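Local coordinates for protein lactococcal phage P2 ORF15 (Lactococcus phage p2, PDB 2WZP) that is the distal tail (Dit) protein of the phage and probably forms a ring in the baseplate at the tip of the tail, at residues T162-K174 / L312-V326. Sequence-based numbering, arbitrary orientation.
Sequences TKWYTYENLTFDK and LSKAEFKIKRKADFV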
ATOM      1  N   THR M 162      33.769  17.320   7.257  1.00 33.36           N
ATOM      2  CA  THR M 162      34.657  17.606   6.129  1.00 33.18           C
ATOM      3  C   THR M 162      34.516  16.492   5.139  1.00 37.55           C
ATOM      4  O   THR M 162      35.018  15.424   5.378  1.00 38.60           O
ATOM      5  CB  THR M 162      36.074  17.802   6.670  1.00 41.37           C
ATOM      6  OG1 THR M 162      36.082  18.979   7.475  1.00 41.19           O
ATOM      7  CG2 THR M 162      37.054  18.011   5.598  1.00 48.11           C
ATOM      8  N   LYS M 163      33.757  16.705   4.075  1.00 34.82           N
ATOM      9  CA  LYS M 163      33.552  15.629   3.130  1.00 34.34           C
ATOM     10  C   LYS M 163      34.361  15.717   1.870  1.00 37.92           C
ATOM     11  O   LYS M 163      34.184  16.592   1.048  1.00 34.37           O
ATOM     12  CB  LYS M 163      32.089  15.419   2.799  1.00 36.86           C
ATOM     13  CG  LYS M 163      31.839  14.150   2.079  1.00 32.76           C
ATOM     14  CD  LYS M 163      30.435  14.093   1.670  1.00 40.29           C
ATOM     15  CE  LYS M 163      30.252  13.321   0.434  1.00 37.47           C
ATOM     16  NZ  LYS M 163      29.008  13.743  -0.190  1.00 40.54           N
ATOM     17  N   TRP M 164      35.238  14.727   1.790  1.00 33.60           N
ATOM     18  CA  TRP M 164      36.221  14.461   0.770  1.00 29.21           C
ATOM     19  C   TRP M 164      37.440  15.370   0.859  1.00 29.99           C
ATOM     20  O   TRP M 164      37.408  16.529   0.541  1.00 28.65           O
ATOM     21  CB  TRP M 164      35.610  14.368  -0.606  1.00 27.63           C
ATOM     22  CG  TRP M 164      34.523  13.342  -0.747  1.00 28.50           C
ATOM     23  CD1 TRP M 164      33.519  13.374  -1.629  1.00 31.68           C
ATOM     24  CD2 TRP M 164      34.325  12.165   0.031  1.00 28.13           C
ATOM     25  NE1 TRP M 164      32.713  12.304  -1.476  1.00 31.62           N
ATOM     26  CE2 TRP M 164      33.188  11.541  -0.456  1.00 32.12           C
ATOM     27  CE3 TRP M 164      35.000  11.581   1.094  1.00 29.08           C
ATOM     28  CZ2 TRP M 164      32.706  10.368   0.074  1.00 30.13           C
ATOM     29  CZ3 TRP M 164      34.523  10.424   1.611  1.00 29.59           C
ATOM     30  CH2 TRP M 164      33.388   9.828   1.110  1.00 29.84           C
ATOM     31  N   TYR M 165      38.488  14.813   1.442  1.00 24.94           N
ATOM     32  CA  TYR M 165      39.757  15.474   1.574  1.00 23.55           C
ATOM     33  C   TYR M 165      40.870  14.457   1.470  1.00 28.98           C
ATOM     34  O   TYR M 165      40.638  13.250   1.538  1.00 29.72           O
ATOM     35  CB  TYR M 165      39.840  16.298   2.883  1.00 23.86           C
ATOM     36  CG  TYR M 165      40.030  15.521   4.167  1.00 23.58           C
ATOM     37  CD1 TYR M 165      41.302  15.164   4.612  1.00 24.62           C
ATOM     38  CD2 TYR M 165      38.942  15.177   4.959  1.00 23.28           C
ATOM     39  CE1 TYR M 165      41.481  14.474   5.805  1.00 23.28           C
ATOM     40  CE2 TYR M 165      39.107  14.483   6.150  1.00 23.61           C
ATOM     41  CZ  TYR M 165      40.377  14.147   6.581  1.00 27.85           C
ATOM     42  OH  TYR M 165      40.521  13.439   7.755  1.00 26.25           O
ATOM     43  N   THR M 166      42.075  14.973   1.273  1.00 25.08           N
ATOM     44  CA  THR M 166      43.355  14.296   1.246  1.00 24.60           C
ATOM     45  C   THR M 166      44.301  15.274   1.877  1.00 27.93           C
ATOM     46  O   THR M 166      43.999  16.477   1.949  1.00 26.56           O
ATOM     47  CB  THR M 166      43.837  13.914  -0.176  1.00 31.16           C
ATOM     48  OG1 THR M 166      43.962  15.069  -0.988  1.00 30.81           O
ATOM     49  CG2 THR M 166      42.964  12.885  -0.847  1.00 29.13           C
ATOM     50  N   TYR M 167      45.448  14.773   2.328  1.00 26.70           N
ATOM     51  CA  TYR M 167      46.454  15.639   2.902  1.00 26.51           C
ATOM     52  C   TYR M 167      47.560  15.789   1.926  1.00 32.76           C
ATOM     53  O   TYR M 167      47.923  14.843   1.215  1.00 33.62           O
ATOM     54  CB  TYR M 167      46.979  15.101   4.237  1.00 26.92           C
ATOM     55  CG  TYR M 167      46.090  15.385   5.430  1.00 25.99           C
ATOM     56  CD1 TYR M 167      45.832  16.692   5.836  1.00 28.08           C
ATOM     57  CD2 TYR M 167      45.573  14.344   6.205  1.00 25.37           C
ATOM     58  CE1 TYR M 167      45.014  16.960   6.933  1.00 28.70           C
ATOM     59  CE2 TYR M 167      44.799  14.601   7.337  1.00 25.91           C
ATOM     60  CZ  TYR M 167      44.508  15.913   7.686  1.00 34.36           C
ATOM     61  OH  TYR M 167      43.768  16.200   8.801  1.00 39.40           O
ATOM     62  N   GLU M 168      48.103  16.990   1.880  1.00 30.61           N
ATOM     63  CA  GLU M 168      49.249  17.301   1.043  1.00 29.65           C
ATOM     64  C   GLU M 168      50.269  17.957   1.931  1.00 34.42           C
ATOM     65  O   GLU M 168      49.987  18.967   2.579  1.00 33.83           O
ATOM     66  CB  GLU M 168      48.850  18.218  -0.121  1.00 30.35           C
ATOM     67  CG  GLU M 168      49.981  18.498  -1.102  1.00 39.25           C
ATOM     68  CD  GLU M 168      49.722  19.574  -2.140  1.00 67.32           C
ATOM     69  OE1 GLU M 168      50.572  19.718  -3.048  1.00 65.68           O
ATOM     70  OE2 GLU M 168      48.687  20.282  -2.052  1.00 55.25           O
ATOM     71  N   ASN M 169      51.463  17.403   1.939  1.00 34.37           N
ATOM     72  CA  ASN M 169      52.594  17.936   2.717  1.00 34.10           C
ATOM     73  C   ASN M 169      53.511  18.722   1.806  1.00 35.85           C
ATOM     74  O   ASN M 169      53.893  18.223   0.755  1.00 36.16           O
ATOM     75  CB  ASN M 169      53.305  16.814   3.441  1.00 33.35           C
ATOM     76  CG  ASN M 169      52.489  16.322   4.618  1.00 62.46           C
ATOM     77  OD1 ASN M 169      52.733  16.708   5.754  1.00 56.90           O
ATOM     78  ND2 ASN M 169      51.431  15.545   4.378  1.00 59.58           N
ATOM     79  N   LEU M 170      53.721  20.004   2.128  1.00 31.59           N
ATOM     80  CA  LEU M 170      54.551  20.937   1.366  1.00 31.00           C
ATOM     81  C   LEU M 170      55.518  21.682   2.276  1.00 36.00           C
ATOM     82  O   LEU M 170      55.133  22.166   3.343  1.00 36.82           O
ATOM     83  CB  LEU M 170      53.693  21.988   0.647  1.00 31.50           C
ATOM     84  CG  LEU M 170      52.713  21.559  -0.442  1.00 35.46           C
ATOM     85  CD1 LEU M 170      52.007  22.759  -1.005  1.00 33.74           C
ATOM     86  CD2 LEU M 170      53.426  20.835  -1.575  1.00 36.36           C
ATOM     87  N   THR M 171      56.762  21.808   1.824  1.00 32.84           N
ATOM     88  CA  THR M 171      57.831  22.538   2.499  1.00 32.33           C
ATOM     89  C   THR M 171      58.186  23.769   1.664  1.00 36.44           C
ATOM     90  O   THR M 171      58.351  23.662   0.447  1.00 35.90           O
ATOM     91  CB  THR M 171      59.079  21.655   2.654  1.00 35.66           C
ATOM     92  OG1 THR M 171      58.719  20.413   3.242  1.00 41.09           O
ATOM     93  CG2 THR M 171      60.149  22.316   3.491  1.00 29.53           C
ATOM     94  N   PHE M 172      58.302  24.926   2.324  1.00 32.94           N
ATOM     95  CA  PHE M 172      58.699  26.180   1.700  1.00 32.93           C
ATOM     96  C   PHE M 172      59.997  26.615   2.363  1.00 38.51           C
ATOM     97  O   PHE M 172      60.071  26.630   3.590  1.00 38.06           O
ATOM     98  CB  PHE M 172      57.599  27.231   1.847  1.00 34.06           C
ATOM     99  CG  PHE M 172      56.226  26.676   1.580  1.00 34.90           C
ATOM    100  CD1 PHE M 172      55.813  26.392   0.282  1.00 38.04           C
ATOM    101  CD2 PHE M 172      55.334  26.458   2.626  1.00 36.25           C
ATOM    102  CE1 PHE M 172      54.543  25.860   0.039  1.00 38.68           C
ATOM    103  CE2 PHE M 172      54.054  25.964   2.383  1.00 38.54           C
ATOM    104  CZ  PHE M 172      53.670  25.652   1.091  1.00 36.52           C
ATOM    105  N   ASP M 173      61.036  26.872   1.554  1.00 36.35           N
ATOM    106  CA  ASP M 173      62.358  27.260   2.034  1.00 36.68           C
ATOM    107  C   ASP M 173      62.774  28.590   1.435  1.00 36.94           C
ATOM    108  O   ASP M 173      62.754  28.741   0.218  1.00 36.34           O
ATOM    109  CB  ASP M 173      63.395  26.201   1.636  1.00 39.66           C
ATOM    110  CG  ASP M 173      63.506  25.034   2.582  1.00 54.66           C
ATOM    111  OD1 ASP M 173      64.292  25.129   3.548  1.00 57.20           O
ATOM    112  OD2 ASP M 173      62.892  23.987   2.298  1.00 60.95           O
ATOM    113  N   LYS M 174      63.213  29.523   2.274  1.00 31.71           N
ATOM    114  CA  LYS M 174      63.681  30.808   1.804  1.00 31.50           C
ATOM    115  C   LYS M 174      65.179  30.698   1.445  1.00 38.79           C
ATOM    116  O   LYS M 174      66.056  30.722   2.314  1.00 39.71           O
ATOM    117  CB  LYS M 174      63.367  31.928   2.806  1.00 32.03           C
ATOM    118  CG  LYS M 174      63.535  33.333   2.241  1.00 34.41           C
ATOM    119  CD  LYS M 174      62.421  33.755   1.294  1.00 35.13           C
ATOM    120  CE  LYS M 174      62.856  35.068   0.676  1.00 24.92           C
ATOM    121  NZ  LYS M 174      61.715  35.817   0.071  1.00 47.40           N
ATOM    122  N   LEU M 312      60.396  34.375   7.343  1.00 29.40           N
ATOM    123  CA  LEU M 312      60.562  32.972   7.735  1.00 27.30           C
ATOM    124  C   LEU M 312      61.700  32.383   6.967  1.00 32.94           C
ATOM    125  O   LEU M 312      61.863  32.677   5.773  1.00 33.27           O
ATOM    126  CB  LEU M 312      59.306  32.103   7.489  1.00 25.79           C
ATOM    127  CG  LEU M 312      57.951  32.568   8.039  1.00 28.11           C
ATOM    128  CD1 LEU M 312      56.864  31.596   7.637  1.00 26.75           C
ATOM    129  CD2 LEU M 312      57.982  32.696   9.566  1.00 29.72           C
ATOM    130  N   SER M 313      62.461  31.501   7.622  1.00 28.76           N
ATOM    131  CA  SER M 313      63.529  30.812   6.935  1.00 27.57           C
ATOM    132  C   SER M 313      62.959  29.578   6.227  1.00 34.01           C
ATOM    133  O   SER M 313      63.447  29.181   5.179  1.00 34.10           O
ATOM    134  CB  SER M 313      64.630  30.433   7.913  1.00 29.05           C
ATOM    135  OG  SER M 313      64.127  29.623   8.961  1.00 43.36           O
ATOM    136  N   LYS M 314      61.905  28.993   6.799  1.00 33.67           N
ATOM    137  CA  LYS M 314      61.246  27.769   6.355  1.00 33.30           C
ATOM    138  C   LYS M 314      59.829  27.725   6.941  1.00 35.29           C
ATOM    139  O   LYS M 314      59.556  28.360   7.968  1.00 33.65           O
ATOM    140  CB  LYS M 314      62.064  26.566   6.893  1.00 36.15           C
ATOM    141  CG  LYS M 314      61.794  25.210   6.237  1.00 42.82           C
ATOM    142  CD  LYS M 314      62.545  24.085   6.954  1.00 43.45           C
ATOM    143  CE  LYS M 314      62.953  22.967   6.022  1.00 60.55           C
ATOM    144  NZ  LYS M 314      63.428  21.757   6.754  1.00 78.33           N
ATOM    145  N   ALA M 315      58.949  26.955   6.289  1.00 31.91           N
ATOM    146  CA  ALA M 315      57.574  26.660   6.701  1.00 31.37           C
ATOM    147  C   ALA M 315      57.240  25.257   6.215  1.00 35.78           C
ATOM    148  O   ALA M 315      57.590  24.885   5.091  1.00 36.37           O
ATOM    149  CB  ALA M 315      56.594  27.665   6.111  1.00 31.85           C
ATOM    150  N   GLU M 316      56.603  24.462   7.071  1.00 32.04           N
ATOM    151  CA  GLU M 316      56.193  23.100   6.751  1.00 30.70           C
ATOM    152  C   GLU M 316      54.692  23.072   6.916  1.00 33.12           C
ATOM    153  O   GLU M 316      54.183  23.327   8.005  1.00 31.46           O
ATOM    154  CB  GLU M 316      56.873  22.095   7.695  1.00 31.43           C
ATOM    155  CG  GLU M 316      58.374  22.007   7.495  1.00 37.69           C
ATOM    156  CD  GLU M 316      58.890  20.870   6.638  1.00 46.91           C
ATOM    157  OE1 GLU M 316      60.045  20.440   6.856  1.00 57.50           O
ATOM    158  OE2 GLU M 316      58.139  20.402   5.754  1.00 38.53           O
ATOM    159  N   PHE M 317      53.996  22.807   5.817  1.00 29.54           N
ATOM    160  CA  PHE M 317      52.537  22.747   5.750  1.00 27.24           C
ATOM    161  C   PHE M 317      51.981  21.332   5.588  1.00 32.31           C
ATOM    162  O   PHE M 317      52.620  20.459   4.992  1.00 33.41           O
ATOM    163  CB  PHE M 317      52.048  23.637   4.592  1.00 26.88           C
ATOM    164  CG  PHE M 317      51.781  25.089   4.918  1.00 26.38           C
ATOM    165  CD1 PHE M 317      50.663  25.734   4.409  1.00 27.80           C
ATOM    166  CD2 PHE M 317      52.653  25.813   5.724  1.00 28.19           C
ATOM    167  CE1 PHE M 317      50.429  27.076   4.684  1.00 28.14           C
ATOM    168  CE2 PHE M 317      52.396  27.146   6.034  1.00 30.03           C
ATOM    169  CZ  PHE M 317      51.277  27.761   5.524  1.00 28.23           C
ATOM    170  N   LYS M 318      50.770  21.133   6.112  1.00 28.68           N
ATOM    171  CA  LYS M 318      49.917  19.953   5.955  1.00 27.72           C
ATOM    172  C   LYS M 318      48.579  20.532   5.537  1.00 30.68           C
ATOM    173  O   LYS M 318      47.882  21.147   6.349  1.00 29.76           O
ATOM    174  CB  LYS M 318      49.808  19.131   7.239  1.00 29.15           C
ATOM    175  CG  LYS M 318      49.181  17.767   7.018  1.00 27.51           C
ATOM    176  CD  LYS M 318      48.968  17.054   8.333  1.00 25.56           C
ATOM    177  CE  LYS M 318      48.482  15.663   8.075  1.00 29.94           C
ATOM    178  NZ  LYS M 318      48.253  14.899   9.320  1.00 42.18           N
ATOM    179  N   ILE M 319      48.315  20.485   4.236  1.00 28.00           N
ATOM    180  CA  ILE M 319      47.120  21.065   3.624  1.00 26.99           C
ATOM    181  C   ILE M 319      46.034  20.056   3.502  1.00 30.62           C
ATOM    182  O   ILE M 319      46.290  18.922   3.101  1.00 30.46           O
ATOM    183  CB  ILE M 319      47.494  21.706   2.282  1.00 29.74           C
ATOM    184  CG1 ILE M 319      48.523  22.840   2.499  1.00 29.97           C
ATOM    185  CG2 ILE M 319      46.268  22.208   1.544  1.00 29.40           C
ATOM    186  CD1 ILE M 319      49.669  22.737   1.712  1.00 31.17           C
ATOM    187  N   LYS M 320      44.806  20.470   3.873  1.00 27.26           N
ATOM    188  CA  LYS M 320      43.632  19.630   3.788  1.00 25.64           C
ATOM    189  C   LYS M 320      42.957  20.000   2.482  1.00 30.39           C
ATOM    190  O   LYS M 320      42.208  20.979   2.417  1.00 29.39           O
ATOM    191  CB  LYS M 320      42.724  19.816   5.012  1.00 26.14           C
ATOM    192  CG  LYS M 320      41.862  18.604   5.260  1.00 33.13           C
ATOM    193  CD  LYS M 320      40.715  18.898   6.212  1.00 45.98           C
ATOM    194  CE  LYS M 320      40.783  18.182   7.541  1.00 44.09           C
ATOM    195  NZ  LYS M 320      39.655  18.603   8.399  1.00 59.34           N
ATOM    196  N   ARG M 321      43.286  19.243   1.412  1.00 27.76           N
ATOM    197  CA  ARG M 321      42.742  19.450   0.055  1.00 27.43           C
ATOM    198  C   ARG M 321      41.255  19.121   0.010  1.00 29.86           C
ATOM    199  O   ARG M 321      40.818  18.308   0.795  1.00 29.53           O
ATOM    200  CB  ARG M 321      43.533  18.635  -0.967  1.00 28.57           C
ATOM    201  CG  ARG M 321      45.013  19.020  -1.000  1.00 25.92           C
ATOM    202  CD  ARG M 321      45.785  18.408  -2.127  1.00 41.42           C
ATOM    203  NE  ARG M 321      45.269  18.686  -3.455  1.00 71.21           N
ATOM    204  CZ  ARG M 321      46.006  19.137  -4.461  1.00 95.17           C
ATOM    205  NH1 ARG M 321      45.461  19.330  -5.653  1.00 92.55           N
ATOM    206  NH2 ARG M 321      47.304  19.367  -4.294  1.00 73.45           N
ATOM    207  N   LYS M 322      40.474  19.770  -0.858  1.00 26.14           N
ATOM    208  CA  LYS M 322      39.013  19.663  -0.895  1.00 24.86           C
ATOM    209  C   LYS M 322      38.470  19.168  -2.227  1.00 31.01           C
ATOM    210  O   LYS M 322      38.954  19.580  -3.278  1.00 31.08           O
ATOM    211  CB  LYS M 322      38.427  21.056  -0.546  1.00 27.35           C
ATOM    212  CG  LYS M 322      36.897  21.244  -0.614  1.00 34.13           C
ATOM    213  CD  LYS M 322      36.524  22.606  -0.091  1.00 42.38           C
ATOM    214  CE  LYS M 322      35.077  22.781   0.241  1.00 52.04           C
ATOM    215  NZ  LYS M 322      34.341  23.381  -0.878  1.00 65.33           N
ATOM    216  N   ALA M 323      37.419  18.328  -2.174  1.00 29.27           N
ATOM    217  CA  ALA M 323      36.667  17.813  -3.311  1.00 29.61           C
ATOM    218  C   ALA M 323      35.255  17.607  -2.813  1.00 35.34           C
ATOM    219  O   ALA M 323      35.053  16.766  -1.950  1.00 36.46           O
ATOM    220  CB  ALA M 323      37.263  16.504  -3.786  1.00 30.29           C
ATOM    221  N   ASP M 324      34.282  18.386  -3.298  1.00 31.50           N
ATOM    222  CA  ASP M 324      32.894  18.260  -2.818  1.00 31.99           C
ATOM    223  C   ASP M 324      32.247  16.936  -3.267  1.00 32.84           C
ATOM    224  O   ASP M 324      31.347  16.411  -2.587  1.00 32.41           O
ATOM    225  CB  ASP M 324      32.019  19.456  -3.298  1.00 35.09           C
ATOM    226  CG  ASP M 324      32.471  20.843  -2.893  1.00 51.23           C
ATOM    227  OD1 ASP M 324      32.245  21.785  -3.681  1.00 55.01           O
ATOM    228  OD2 ASP M 324      32.969  20.998  -1.748  1.00 54.75           O
ATOM    229  N   PHE M 325      32.688  16.443  -4.448  1.00 25.96           N
ATOM    230  CA  PHE M 325      32.201  15.225  -5.080  1.00 23.71           C
ATOM    231  C   PHE M 325      33.362  14.411  -5.628  1.00 29.36           C
ATOM    232  O   PHE M 325      34.297  14.957  -6.221  1.00 28.48           O
ATOM    233  CB  PHE M 325      31.182  15.535  -6.180  1.00 23.45           C
ATOM    234  CG  PHE M 325      30.484  14.301  -6.709  1.00 22.56           C
ATOM    235  CD1 PHE M 325      31.018  13.584  -7.786  1.00 22.22           C
ATOM    236  CD2 PHE M 325      29.302  13.842  -6.123  1.00 21.62           C
ATOM    237  CE1 PHE M 325      30.384  12.439  -8.263  1.00 21.10           C
ATOM    238  CE2 PHE M 325      28.664  12.705  -6.613  1.00 23.28           C
ATOM    239  CZ  PHE M 325      29.208  12.020  -7.685  1.00 21.16           C
ATOM    240  N   VAL M 326      33.271  13.089  -5.437  1.00 27.33           N
ATOM    241  CA  VAL M 326      34.273  12.101  -5.841  1.00 25.13           C
ATOM    242  C   VAL M 326      33.537  10.817  -6.297  1.00 29.89           C
ATOM    243  O   VAL M 326      32.527  10.442  -5.655  1.00 37.18           O
ATOM    244  CB  VAL M 326      35.279  11.932  -4.653  1.00 28.19           C
ATOM    245  CG1 VAL M 326      35.251  10.566  -3.984  1.00 27.93           C
ATOM    246  CG2 VAL M 326      36.670  12.349  -5.041  1.00 27.59           C
ATOM    247  OXT VAL M 326      33.864  10.291  -7.380  1.00 29.56           O
TER
HETATM  248  O   HOH W   1      32.650  19.593   0.725  1.00 43.88           O
HETATM  249  O   HOH W   2      31.221  11.823  -3.699  1.00 22.97           O
HETATM  250  O   HOH W   3      65.956  27.303   4.418  1.00 51.88           O
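Lys-318 lays its extended chain over the Tyr-167 ring, with CE 3.5 Å from the ring centroid (CH-pi) and NZ still above the same face in a cation-pi contact. Two residues on, Lys-320 covers one face of Tyr-165, its chain bent at chi3 (-114°) to bring CE over the ring centre and NZ 4.9 Å from the centroid, again cation-pi. On the other face of the sheet, Glu-168 OE2 meets Arg-321 NH2 at 2.8 Å, a salt bridge reached at the edge of the guanidinium, whose plane is 48° from the carboxylate; the hydrogen bond in it is weak. Farther along this face, Phe-172 turns its edge, CE2 foremost, to the face of Phe-317, toward the rim, a T-shaped pair with planes at 81°. All this rides on antiparallel strands 165-173 and 314-322, paired at the border of the six-stranded sheet in the Dit C-terminal domain; Leu-170 and Phe-317 exchange two backbone hydrogen bonds. Where the chain enters from the seven-stranded sheet, Trp-164 and Tyr-165 form a G1 beta bulge opposite Tyr-132. There the C-terminal residue Val-326 places CG1 over the Trp-164 five-membered ring, opposite Lys-163 CG. Asp-134 takes both Lys-320 NZ and Tyr-165 OH, and Asp-40 pairs with Lys-318 NZ.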